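Local coordinates for BepE protein (Bartonella henselae str. Houston-1, PDB 4YK3) that is a type IV secretion effector translocated by the VirB system, its BID domain, the part here, probably serving as the signal for its transfer, at residues I47-N51 with S52-K56. Residues are numbered along the deposited sequence; the frame is centred on the assembly and turned at random.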
# COMPACT_ATOMS: atom_id res chain seq x y z
N ILE A 47 10.52 6.67 -2.89
CA ILE A 47 10.61 7.98 -3.51
C ILE A 47 10.08 9.11 -2.62
O ILE A 47 10.70 10.17 -2.51
CB ILE A 47 9.91 7.96 -4.86
CG1 ILE A 47 10.79 7.20 -5.86
CG2 ILE A 47 9.66 9.36 -5.38
CD1 ILE A 47 10.01 6.61 -6.95
N VAL A 48 8.93 8.88 -1.98
CA VAL A 48 8.31 9.92 -1.18
C VAL A 48 9.00 10.07 0.19
O VAL A 48 9.19 11.18 0.69
CB VAL A 48 6.83 9.62 -1.01
CG1 VAL A 48 6.22 10.50 0.03
CG2 VAL A 48 6.11 9.75 -2.35
N TYR A 49 9.38 8.94 0.78
CA TYR A 49 9.91 8.93 2.14
C TYR A 49 11.41 8.64 2.23
O TYR A 49 12.00 8.76 3.30
CB TYR A 49 9.18 7.87 2.97
CG TYR A 49 7.71 8.17 3.19
CD1 TYR A 49 7.32 9.35 3.82
CD2 TYR A 49 6.73 7.28 2.79
CE1 TYR A 49 5.99 9.63 4.05
CE2 TYR A 49 5.40 7.55 3.01
CZ TYR A 49 5.03 8.72 3.63
OH TYR A 49 3.70 8.98 3.86
N GLY A 50 12.02 8.21 1.13
CA GLY A 50 13.42 7.81 1.18
C GLY A 50 13.62 6.40 1.73
O GLY A 50 14.75 5.99 1.97
N ASN A 51 12.53 5.66 1.90
CA ASN A 51 12.60 4.33 2.50
C ASN A 51 11.43 3.45 2.04
O ASN A 51 10.27 3.75 2.33
CB ASN A 51 12.61 4.43 4.02
CG ASN A 51 12.72 3.08 4.70
OD1 ASN A 51 11.74 2.34 4.82
ND2 ASN A 51 13.92 2.76 5.17
N SER A 52 11.74 2.35 1.38
CA SER A 52 10.70 1.56 0.74
C SER A 52 9.88 0.74 1.74
O SER A 52 8.79 0.28 1.42
CB SER A 52 11.31 0.62 -0.30
OG SER A 52 12.13 -0.32 0.34
N ASP A 53 10.41 0.58 2.95
CA ASP A 53 9.80 -0.32 3.93
C ASP A 53 8.81 0.34 4.87
O ASP A 53 8.19 -0.32 5.70
CB ASP A 53 10.90 -0.98 4.76
CG ASP A 53 11.72 -1.97 3.95
OD1 ASP A 53 11.29 -2.31 2.82
OD2 ASP A 53 12.78 -2.40 4.43
N VAL A 54 8.64 1.65 4.72
CA VAL A 54 7.93 2.43 5.71
C VAL A 54 6.49 1.94 5.94
O VAL A 54 5.99 1.94 7.06
CB VAL A 54 7.96 3.91 5.30
CG1 VAL A 54 6.99 4.67 6.09
CG2 VAL A 54 9.35 4.46 5.53
N LEU A 55 5.83 1.48 4.88
CA LEU A 55 4.47 0.99 5.02
C LEU A 55 4.35 -0.53 4.99
O LEU A 55 3.24 -1.08 4.93
CB LEU A 55 3.59 1.60 3.92
CG LEU A 55 3.25 3.08 4.11
CD1 LEU A 55 2.37 3.57 2.98
CD2 LEU A 55 2.56 3.27 5.46
N LYS A 56 5.48 -1.23 5.02
CA LYS A 56 5.42 -2.69 4.86
C LYS A 56 4.59 -3.38 5.94
O LYS A 56 3.72 -4.21 5.64
CB LYS A 56 6.83 -3.27 4.83
CG LYS A 56 7.50 -3.11 3.48
CD LYS A 56 8.72 -4.00 3.42
CE LYS A 56 8.33 -5.41 3.79
NZ LYS A 56 9.45 -6.36 3.55
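From N51 to V54 the chain makes a type I beta turn, entered through G50, the first residue after helix 32-49 to leave helical backbone angles; its phi is positive, a shape in which a side chain would collide with the carbonyl oxygen of Y49, so the residue without one fits. N51 opens the turn, its CG anti to the backbone N (chi1 -178°), which carries the amide forward along the chain to D53. N51 OD1 takes a hydrogen bond from D53 N at 2.9 Å, the hallmark of an Asx turn. The bond is bent, 133° at the hydrogen, and the donor stands 47° above the carbonyl plane. V54 CG2 packs against the same oxygen, 3.3 Å from N51 OD1, while the valine's other branch, CG1, meets Y49 CD2 obliquely at 4.2 Å. V83 touches Y49 and V54 alike, and Y49 OH is hydrogen-bonded to P80 O, which satisfies the buried tyrosine's hydroxyl. S52 OG adds a weak bond to D53 OD1, 3.3 Å. Asparagine thus supplies a side-chain acceptor for a backbone NH just beyond the helix, at modest geometry, while V54 on buried Y49, itself packed on V76 and L109, joins the loop before helix 56-64 to the end of helix 32-49.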